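Local coordinates for phosphatidylethanolamine-binding protein, putative (Plasmodium falciparum, PDB 2R77) that probably binds phosphatidylethanolamine and may regulate protein kinases, at residues 143-154 with 194-205; 159-167 with 187-195. All blocks are in the same frame, centred on the assembly; numbering follows the deposited sequence. Where two conformers were deposited one is given.

Contact 1. Residues 143-154 with 194-205; sequences GLHRISFIISLI and MKIVGYNWCQIE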
loop_
_atom_site.group_PDB
_atom_site.type_symbol
_atom_site.label_atom_id
_atom_site.label_comp_id
_atom_site.label_asym_id
_atom_site.label_seq_id
_atom_site.Cartn_x
_atom_site.Cartn_y
_atom_site.Cartn_z
ATOM N N GLY A 143 7.560 -16.345 -6.390
ATOM C CA GLY A 143 6.194 -16.164 -6.853
ATOM C C GLY A 143 5.838 -14.712 -7.157
ATOM O O GLY A 143 6.698 -13.822 -7.138
ATOM N N LEU A 144 4.554 -14.495 -7.449
ATOM C CA LEU A 144 4.015 -13.175 -7.764
ATOM C C LEU A 144 3.617 -12.444 -6.467
ATOM O O LEU A 144 2.620 -12.787 -5.801
ATOM C CB LEU A 144 2.789 -13.332 -8.665
ATOM C CG LEU A 144 3.118 -13.731 -10.106
ATOM C CD1 LEU A 144 1.871 -14.292 -10.792
ATOM C CD2 LEU A 144 3.747 -12.598 -10.963
ATOM N N HIS A 145 4.452 -11.493 -6.050
ATOM C CA HIS A 145 4.127 -10.707 -4.864
ATOM C C HIS A 145 2.978 -9.727 -5.161
ATOM O O HIS A 145 3.007 -9.035 -6.176
ATOM C CB HIS A 145 5.358 -9.954 -4.369
ATOM C CG HIS A 145 6.471 -10.836 -3.893
ATOM N ND1 HIS A 145 7.243 -10.531 -2.786
ATOM C CD2 HIS A 145 6.998 -11.973 -4.421
ATOM C CE1 HIS A 145 8.155 -11.485 -2.616
ATOM N NE2 HIS A 145 8.019 -12.370 -3.594
ATOM N N ARG A 146 2.013 -9.650 -4.243
ATOM C CA ARG A 146 0.819 -8.827 -4.442
ATOM C C ARG A 146 1.092 -7.429 -3.882
ATOM O O ARG A 146 0.552 -7.047 -2.829
ATOM C CB ARG A 146 -0.392 -9.490 -3.774
ATOM C CG ARG A 146 -0.786 -10.796 -4.502
ATOM C CD ARG A 146 -1.682 -11.668 -3.654
ATOM N NE ARG A 146 -0.953 -12.354 -2.586
ATOM C CZ ARG A 146 -1.483 -13.274 -1.782
ATOM N NH1 ARG A 146 -2.770 -13.638 -1.915
ATOM N NH2 ARG A 146 -0.733 -13.832 -0.837
ATOM N N ILE A 147 1.941 -6.702 -4.597
ATOM C CA ILE A 147 2.364 -5.355 -4.174
ATOM C C ILE A 147 1.113 -4.473 -4.047
ATOM O O ILE A 147 0.359 -4.295 -5.003
ATOM C CB ILE A 147 3.414 -4.744 -5.171
ATOM C CG1 ILE A 147 4.697 -5.609 -5.197
ATOM C CG2 ILE A 147 3.777 -3.314 -4.773
ATOM C CD1 ILE A 147 5.296 -5.886 -3.817
ATOM N N SER A 148 0.925 -3.933 -2.843
ATOM C CA SER A 148 -0.343 -3.353 -2.410
ATOM C C SER A 148 -0.264 -1.873 -2.064
ATOM O O SER A 148 0.699 -1.440 -1.436
ATOM C CB SER A 148 -0.832 -4.142 -1.196
ATOM O OG SER A 148 -1.290 -5.425 -1.607
ATOM N N PHE A 149 -1.284 -1.103 -2.483
ATOM C CA PHE A 149 -1.386 0.303 -2.113
ATOM C C PHE A 149 -2.660 0.438 -1.297
ATOM O O PHE A 149 -3.755 0.155 -1.801
ATOM C CB PHE A 149 -1.443 1.198 -3.363
ATOM C CG PHE A 149 -0.145 1.220 -4.147
ATOM C CD1 PHE A 149 0.802 2.210 -3.916
ATOM C CD2 PHE A 149 0.127 0.227 -5.088
ATOM C CE1 PHE A 149 1.986 2.250 -4.648
ATOM C CE2 PHE A 149 1.342 0.249 -5.812
ATOM C CZ PHE A 149 2.266 1.258 -5.577
ATOM N N ILE A 150 -2.500 0.775 -0.028
ATOM C CA ILE A 150 -3.613 0.829 0.915
ATOM C C ILE A 150 -3.767 2.269 1.364
ATOM O O ILE A 150 -2.797 2.888 1.811
ATOM C CB ILE A 150 -3.373 -0.089 2.121
ATOM C CG1 ILE A 150 -3.137 -1.547 1.653
ATOM C CG2 ILE A 150 -4.547 -0.022 3.117
ATOM C CD1 ILE A 150 -2.614 -2.463 2.744
ATOM N N ILE A 151 -4.984 2.791 1.278
ATOM C CA ILE A 151 -5.267 4.147 1.730
ATOM C C ILE A 151 -6.119 4.063 2.997
ATOM O O ILE A 151 -7.131 3.362 3.017
ATOM C CB ILE A 151 -6.046 4.943 0.631
ATOM C CG1 ILE A 151 -5.387 4.783 -0.753
ATOM C CG2 ILE A 151 -6.180 6.395 1.023
ATOM C CD1 ILE A 151 -3.870 5.026 -0.772
ATOM N N SER A 152 -5.715 4.784 4.038
ATOM C CA SER A 152 -6.517 4.858 5.271
ATOM C C SER A 152 -6.743 6.323 5.641
ATOM O O SER A 152 -6.123 7.207 5.050
ATOM C CB SER A 152 -5.857 4.075 6.400
ATOM O OG SER A 152 -4.665 4.699 6.863
ATOM N N LEU A 153 -7.634 6.572 6.603
ATOM C CA LEU A 153 -7.968 7.946 7.023
ATOM C C LEU A 153 -7.492 8.258 8.413
ATOM O O LEU A 153 -7.774 7.501 9.345
ATOM C CB LEU A 153 -9.482 8.125 7.043
ATOM C CG LEU A 153 -10.216 8.543 5.801
ATOM C CD1 LEU A 153 -11.695 8.644 6.143
ATOM C CD2 LEU A 153 -9.653 9.874 5.317
ATOM N N ILE A 154 -6.798 9.381 8.568
ATOM C CA ILE A 154 -6.279 9.787 9.866
ATOM C C ILE A 154 -6.712 11.227 10.157
ATOM O O ILE A 154 -6.763 12.063 9.253
ATOM C CB ILE A 154 -4.728 9.627 9.910
ATOM C CG1 ILE A 154 -4.170 9.694 11.331
ATOM C CG2 ILE A 154 -4.028 10.620 9.008
ATOM C CD1 ILE A 154 -2.703 9.324 11.398
ATOM N N MET A 194 -7.910 4.241 12.223
ATOM C CA MET A 194 -7.971 4.680 10.836
ATOM C C MET A 194 -8.833 3.733 10.014
ATOM O O MET A 194 -8.546 2.531 9.911
ATOM C CB MET A 194 -6.557 4.704 10.216
ATOM C CG MET A 194 -5.521 5.471 10.962
ATOM S SD MET A 194 -4.058 5.753 9.916
ATOM C CE MET A 194 -3.327 4.116 9.886
ATOM N N LYS A 195 -9.888 4.267 9.412
ATOM C CA LYS A 195 -10.670 3.507 8.471
ATOM C C LYS A 195 -9.815 3.240 7.237
ATOM O O LYS A 195 -9.171 4.160 6.725
ATOM C CB LYS A 195 -11.923 4.305 8.084
ATOM C CG LYS A 195 -12.867 3.598 7.148
ATOM C CD LYS A 195 -14.050 4.465 6.711
ATOM C CE LYS A 195 -14.975 3.662 5.788
ATOM N NZ LYS A 195 -16.135 4.439 5.252
ATOM N N ILE A 196 -9.817 1.996 6.763
ATOM C CA ILE A 196 -9.247 1.697 5.452
ATOM C C ILE A 196 -10.266 2.067 4.370
ATOM O O ILE A 196 -11.418 1.591 4.391
ATOM C CB ILE A 196 -8.741 0.229 5.340
ATOM C CG1 ILE A 196 -7.584 0.027 6.333
ATOM C CG2 ILE A 196 -8.382 -0.077 3.889
ATOM C CD1 ILE A 196 -7.089 -1.386 6.512
ATOM N N VAL A 197 -9.871 2.971 3.471
ATOM C CA VAL A 197 -10.842 3.537 2.491
ATOM C C VAL A 197 -10.550 3.296 1.010
ATOM O O VAL A 197 -11.427 3.455 0.171
ATOM C CB VAL A 197 -11.127 5.069 2.751
ATOM C CG1 VAL A 197 -11.732 5.292 4.150
ATOM C CG2 VAL A 197 -9.867 5.896 2.596
ATOM N N GLY A 198 -9.335 2.877 0.663
ATOM C CA GLY A 198 -9.026 2.611 -0.745
ATOM C C GLY A 198 -7.941 1.560 -0.892
ATOM O O GLY A 198 -7.140 1.338 0.030
ATOM N N TYR A 199 -7.930 0.905 -2.039
ATOM C CA TYR A 199 -6.950 -0.155 -2.257
ATOM C C TYR A 199 -6.737 -0.446 -3.727
ATOM O O TYR A 199 -7.677 -0.511 -4.524
ATOM C CB TYR A 199 -7.437 -1.423 -1.572
ATOM C CG TYR A 199 -6.504 -2.602 -1.713
ATOM C CD1 TYR A 199 -5.355 -2.693 -0.916
ATOM C CD2 TYR A 199 -6.746 -3.597 -2.664
ATOM C CE1 TYR A 199 -4.477 -3.788 -1.012
ATOM C CE2 TYR A 199 -5.864 -4.700 -2.781
ATOM C CZ TYR A 199 -4.743 -4.778 -1.950
ATOM O OH TYR A 199 -3.883 -5.850 -2.071
ATOM N N ASN A 200 -5.480 -0.643 -4.074
ATOM C CA ASN A 200 -5.162 -1.180 -5.385
ATOM C C ASN A 200 -3.942 -2.071 -5.270
ATOM O O ASN A 200 -3.179 -1.954 -4.305
ATOM C CB ASN A 200 -4.924 -0.058 -6.407
ATOM C CG ASN A 200 -5.406 -0.434 -7.816
ATOM O OD1 ASN A 200 -5.452 -1.627 -8.196
ATOM N ND2 ASN A 200 -5.795 0.599 -8.607
ATOM N N TRP A 201 -3.758 -2.947 -6.252
ATOM C CA TRP A 201 -2.619 -3.872 -6.216
ATOM C C TRP A 201 -2.195 -4.331 -7.591
ATOM O O TRP A 201 -2.930 -4.193 -8.552
ATOM C CB TRP A 201 -2.909 -5.077 -5.318
ATOM C CG TRP A 201 -3.847 -6.128 -5.930
ATOM C CD1 TRP A 201 -3.506 -7.404 -6.341
ATOM C CD2 TRP A 201 -5.265 -5.997 -6.151
ATOM N NE1 TRP A 201 -4.633 -8.058 -6.831
ATOM C CE2 TRP A 201 -5.721 -7.220 -6.712
ATOM C CE3 TRP A 201 -6.196 -4.961 -5.929
ATOM C CZ2 TRP A 201 -7.082 -7.435 -7.060
ATOM C CZ3 TRP A 201 -7.566 -5.190 -6.279
ATOM C CH2 TRP A 201 -7.975 -6.419 -6.828
ATOM N N CYS A 202 -0.973 -4.860 -7.661
ATOM C CA CYS A 202 -0.506 -5.517 -8.880
ATOM C C CYS A 202 0.267 -6.736 -8.409
ATOM O O CYS A 202 0.390 -6.963 -7.201
ATOM C CB CYS A 202 0.388 -4.577 -9.727
ATOM S SG CYS A 202 1.873 -3.978 -8.762
ATOM N N GLN A 203 0.759 -7.533 -9.353
ATOM C CA GLN A 203 1.544 -8.721 -9.013
ATOM C C GLN A 203 2.888 -8.652 -9.735
ATOM O O GLN A 203 2.946 -8.400 -10.930
ATOM C CB GLN A 203 0.799 -9.991 -9.401
ATOM C CG GLN A 203 -0.470 -10.153 -8.611
ATOM C CD GLN A 203 -1.177 -11.450 -8.947
ATOM O OE1 GLN A 203 -0.853 -12.509 -8.407
ATOM N NE2 GLN A 203 -2.153 -11.372 -9.851
ATOM N N ILE A 204 3.967 -8.812 -8.981
ATOM C CA ILE A 204 5.314 -8.724 -9.530
ATOM C C ILE A 204 6.141 -9.916 -9.056
ATOM O O ILE A 204 6.135 -10.231 -7.861
ATOM C CB ILE A 204 6.003 -7.377 -9.094
ATOM C CG1 ILE A 204 5.132 -6.171 -9.475
ATOM C CG2 ILE A 204 7.401 -7.242 -9.723
ATOM C CD1 ILE A 204 5.701 -4.804 -9.022
ATOM N N GLU A 205 6.831 -10.587 -9.994
ATOM C CA GLU A 205 7.730 -11.683 -9.614
ATOM C C GLU A 205 9.200 -11.311 -9.847
ATOM O O GLU A 205 9.498 -10.327 -10.555
ATOM C CB GLU A 205 7.381 -12.994 -10.330
ATOM C CG GLU A 205 7.565 -12.986 -11.849
ATOM C CD GLU A 205 6.953 -14.194 -12.498
ATOM O OE1 GLU A 205 6.657 -15.197 -11.786
ATOM O OE2 GLU A 205 6.732 -14.140 -13.720
ATOM O OXT GLU A 205 10.090 -12.002 -9.325
HETATM O O HOH W 1 9.434 -14.095 -7.541
HETATM O O HOH W 2 -10.915 6.968 10.046
#
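Strands 148-154 and 196-201 run antiparallel, their axes 4.5 Å apart at closest approach and their directions 159° apart. The ladder alternates hydrogen-bonded pairs (F149 with N200, I151 with G198) and non-hydrogen-bonded pairs (S148 with W201, I150 with Y199). A classic beta bulge interrupts it where V197 and G198 both face I151: the carbonyl O of I151 accepts from V197 N at 2.8 Å and more distantly from G198 N at 3.3 Å, both from the same face of its plane. Beyond the bulge the register is shifted by one residue.

The face bearing S148, I150 and S152 carries the distinctive side chains. Y199 has CG anti to its backbone N (chi1 -180°), and its ring reaches across to the partner strand: I150 CG1 lies in the ring plane at the edge, 3.6 Å from CD1, while the hydroxyl OH donates to S148 OG at 2.7 Å. That OG in turn donates to R146 O, so a two-step relay ties the ring to the turn centred on R146. Farther along, S152 OG meets M194 SD at 3.3 Å; this buried hydroxyl has no hydrogen-bond partner in the model.

Past W201, C202 N bonds to I147 O, and H145 and I204 then exchange N-H and C=O in an isolated bridge. R146 forms a salt bridge with D94. The histidine and arginine of G143-R146 fit the family's GxHR sequence motif, and H145 bonded to D92 is consistent with the anion-binding pocket of relatives.

Contact 2. Residues 159-167 with 187-195; sequences KDNITGLPH and NIAQINNMK
The carboxamide of N192 meets the 159–167 loop on a face and along its edges: I162 CG2 sits over one face, 3.7 Å from ND2, while T163 OG1 lies obliquely on the other side of the plane, 3.2 Å from OD1. N192 is the first residue after the helix to leave helical angles, within a Schellman motif whose C-prime residue is N193, with M194 N bonded to A189 O and N193 N to Q190 O.

At the edges the amide matches the backbone of T163 in a two-point pairing, OD1 accepting from T163 N at 2.9 Å and ND2 donating to T163 O at 2.8 Å. Both bonds are nearly straight (168° and 172° at the hydrogen), and T163 O is essentially in the amide plane. The second ND2 hydrogen turns back to I188 O, which N192 N approaches from the opposite face of that carbonyl. With both edges of its amide engaged, the side chain's rotation is fixed.

Next to the polar pairing, I188 supplies the apolar surface. Its CG2 meets I162 CG2, and its CD1 touches L165 CD2 at 3.9 Å, the two side chains crossing at about a right angle. I162 and L165 also touch I130 of strand 128–131, so the loop lies between that strand and the helix end. Water 3 completes the junction, donating to N161 O at 2.7 Å and to N192 OD1 at 2.6 Å.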
loop_
_atom_site.group_PDB
_atom_site.type_symbol
_atom_site.label_atom_id
_atom_site.label_comp_id
_atom_site.label_asym_id
_atom_site.label_seq_id
_atom_site.Cartn_x
_atom_site.Cartn_y
_atom_site.Cartn_z
ATOM N N LYS A 159 -1.743 13.253 11.900
ATOM C CA LYS A 159 -1.082 12.946 10.621
ATOM C C LYS A 159 0.407 12.589 10.748
ATOM O O LYS A 159 0.963 11.902 9.893
ATOM C CB LYS A 159 -1.252 14.099 9.626
ATOM C CG LYS A 159 -0.427 15.346 9.958
ATOM C CD LYS A 159 -0.823 16.531 9.081
ATOM C CE LYS A 159 -0.112 17.817 9.522
ATOM N NZ LYS A 159 1.363 17.835 9.260
ATOM N N ASP A 160 1.046 13.062 11.811
ATOM C CA ASP A 160 2.481 12.844 12.006
ATOM C C ASP A 160 2.772 11.906 13.182
ATOM O O ASP A 160 3.917 11.834 13.658
ATOM C CB ASP A 160 3.183 14.193 12.224
ATOM N N ASN A 161 1.747 11.216 13.671
ATOM C CA ASN A 161 1.895 10.314 14.802
ATOM C C ASN A 161 1.221 8.942 14.599
ATOM O O ASN A 161 0.288 8.598 15.323
ATOM C CB ASN A 161 1.406 11.002 16.085
ATOM C CG ASN A 161 2.072 12.357 16.318
ATOM O OD1 ASN A 161 1.394 13.363 16.525
ATOM N ND2 ASN A 161 3.405 12.386 16.267
ATOM N N ILE A 162 1.688 8.192 13.601
ATOM C CA ILE A 162 1.245 6.814 13.352
ATOM C C ILE A 162 2.142 5.826 14.106
ATOM O O ILE A 162 3.358 5.757 13.867
ATOM C CB ILE A 162 1.185 6.491 11.826
ATOM C CG1 ILE A 162 0.307 7.524 11.100
ATOM C CG2 ILE A 162 0.653 5.075 11.586
ATOM C CD1 ILE A 162 0.336 7.449 9.591
ATOM N N THR A 163 1.531 5.064 15.017
ATOM C CA THR A 163 2.238 4.111 15.855
ATOM C C THR A 163 2.163 2.719 15.223
ATOM O O THR A 163 1.230 2.427 14.453
ATOM C CB THR A 163 1.638 4.060 17.286
ATOM O OG1 THR A 163 0.291 3.582 17.211
ATOM C CG2 THR A 163 1.643 5.452 17.930
ATOM N N GLY A 164 3.143 1.876 15.536
ATOM C CA GLY A 164 3.156 0.486 15.063
ATOM C C GLY A 164 3.871 0.260 13.737
ATOM O O GLY A 164 3.811 -0.834 13.174
ATOM N N LEU A 165 4.558 1.284 13.234
ATOM C CA LEU A 165 5.275 1.135 11.964
ATOM C C LEU A 165 6.642 0.475 12.186
ATOM O O LEU A 165 7.231 0.624 13.269
ATOM C CB LEU A 165 5.438 2.485 11.273
ATOM C CG LEU A 165 4.166 3.211 10.818
ATOM C CD1 LEU A 165 4.496 4.626 10.395
ATOM C CD2 LEU A 165 3.506 2.439 9.675
ATOM N N PRO A 166 7.147 -0.255 11.168
ATOM C CA PRO A 166 8.465 -0.870 11.302
ATOM C C PRO A 166 9.551 0.169 11.095
ATOM O O PRO A 166 9.316 1.198 10.447
ATOM C CB PRO A 166 8.492 -1.894 10.164
ATOM C CG PRO A 166 7.596 -1.311 9.122
ATOM C CD PRO A 166 6.517 -0.570 9.873
ATOM N N HIS A 167 10.723 -0.092 11.661
ATOM C CA HIS A 167 11.899 0.719 11.358
ATOM C C HIS A 167 13.056 -0.233 11.031
ATOM O O HIS A 167 13.904 -0.539 11.881
ATOM C CB HIS A 167 12.198 1.692 12.518
ATOM C CG HIS A 167 11.048 2.597 12.858
ATOM N ND1 HIS A 167 10.230 2.388 13.951
ATOM C CD2 HIS A 167 10.567 3.702 12.233
ATOM C CE1 HIS A 167 9.307 3.335 13.995
ATOM N NE2 HIS A 167 9.484 4.141 12.959
ATOM N N ASN A 187 -3.847 -4.238 11.143
ATOM C CA ASN A 187 -3.642 -3.950 12.575
ATOM C C ASN A 187 -3.114 -2.555 12.917
ATOM O O ASN A 187 -3.558 -1.924 13.902
ATOM C CB ASN A 187 -2.812 -5.040 13.221
ATOM C CG ASN A 187 -3.624 -6.304 13.468
ATOM O OD1 ASN A 187 -4.854 -6.250 13.677
ATOM N ND2 ASN A 187 -2.947 -7.435 13.470
ATOM N N ILE A 188 -2.195 -2.051 12.100
ATOM C CA ILE A 188 -1.801 -0.639 12.204
ATOM C C ILE A 188 -3.019 0.286 12.103
ATOM O O ILE A 188 -3.148 1.228 12.904
ATOM C CB ILE A 188 -0.751 -0.253 11.155
ATOM C CG1 ILE A 188 0.515 -1.072 11.368
ATOM C CG2 ILE A 188 -0.447 1.268 11.199
ATOM C CD1 ILE A 188 1.509 -0.917 10.193
ATOM N N ALA A 189 -3.916 0.019 11.141
ATOM C CA ALA A 189 -5.126 0.835 10.989
ATOM C C ALA A 189 -6.007 0.742 12.245
ATOM O O ALA A 189 -6.574 1.759 12.688
ATOM C CB ALA A 189 -5.894 0.435 9.779
ATOM N N GLN A 190 -6.120 -0.457 12.825
ATOM C CA GLN A 190 -6.934 -0.594 14.034
ATOM C C GLN A 190 -6.339 0.186 15.194
ATOM O O GLN A 190 -7.056 0.944 15.883
ATOM C CB GLN A 190 -7.101 -2.049 14.433
ATOM C CG GLN A 190 -7.909 -2.883 13.487
ATOM C CD GLN A 190 -8.352 -4.122 14.195
ATOM O OE1 GLN A 190 -7.651 -5.132 14.167
ATOM N NE2 GLN A 190 -9.485 -4.039 14.908
ATOM N N ILE A 191 -5.036 0.031 15.389
ATOM C CA ILE A 191 -4.315 0.667 16.496
ATOM C C ILE A 191 -4.464 2.181 16.442
ATOM O O ILE A 191 -4.666 2.852 17.473
ATOM C CB ILE A 191 -2.827 0.267 16.457
ATOM C CG1 ILE A 191 -2.678 -1.229 16.763
ATOM C CG2 ILE A 191 -2.003 1.091 17.435
ATOM C CD1 ILE A 191 -1.266 -1.767 16.510
ATOM N N ASN A 192 -4.385 2.711 15.229
ATOM C CA ASN A 192 -4.450 4.151 15.010
ATOM C C ASN A 192 -5.862 4.693 14.723
ATOM O O ASN A 192 -6.012 5.867 14.375
ATOM C CB ASN A 192 -3.444 4.565 13.902
ATOM C CG ASN A 192 -1.988 4.342 14.317
ATOM O OD1 ASN A 192 -1.370 5.185 14.979
ATOM N ND2 ASN A 192 -1.435 3.196 13.931
ATOM N N ASN A 193 -6.891 3.850 14.864
ATOM C CA ASN A 193 -8.284 4.246 14.609
ATOM C C ASN A 193 -8.464 4.901 13.246
ATOM O O ASN A 193 -9.059 5.978 13.134
ATOM C CB ASN A 193 -8.804 5.191 15.712
ATOM C CG ASN A 193 -8.453 4.726 17.100
ATOM O OD1 ASN A 193 -8.611 3.552 17.439
ATOM N ND2 ASN A 193 -7.982 5.653 17.927
ATOM N N MET A 194 -7.910 4.241 12.223
ATOM C CA MET A 194 -7.971 4.680 10.836
ATOM C C MET A 194 -8.833 3.733 10.014
ATOM O O MET A 194 -8.546 2.531 9.911
ATOM C CB MET A 194 -6.557 4.704 10.216
ATOM C CG MET A 194 -5.521 5.471 10.962
ATOM S SD MET A 194 -4.058 5.753 9.916
ATOM C CE MET A 194 -3.327 4.116 9.886
ATOM N N LYS A 195 -9.888 4.267 9.412
ATOM C CA LYS A 195 -10.670 3.507 8.471
ATOM C C LYS A 195 -9.815 3.240 7.237
ATOM O O LYS A 195 -9.171 4.160 6.725
ATOM C CB LYS A 195 -11.923 4.305 8.084
ATOM C CG LYS A 195 -12.867 3.598 7.148
ATOM C CD LYS A 195 -14.050 4.465 6.711
ATOM C CE LYS A 195 -14.975 3.662 5.788
ATOM N NZ LYS A 195 -16.135 4.439 5.252
HETATM O O HOH W 3 -2.198 7.547 15.718
#

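Contact 2 lies in the connection between the two strands of contact 1, and M194 and K195 belong to both. Their centres are about 15 Å apart, yet they touch directly: I154 CD1 packs on I162 CG1 at 3.5 Å, and I196 CG1 on A189 CB of the helix at 3.9 Å. The loop and the helix end thus rest on the strand end of contact 1 that carries the bulge. The pocket inferred from relatives would lie toward the opposite end, by H145 with D92; the CA atoms of I188 and L165, touching residues of contact 2, are each 20.6 Å from H145 CA. Contact 1 therefore runs from that region to the helix-and-loop junction, whereas contact 2 stands remote from it.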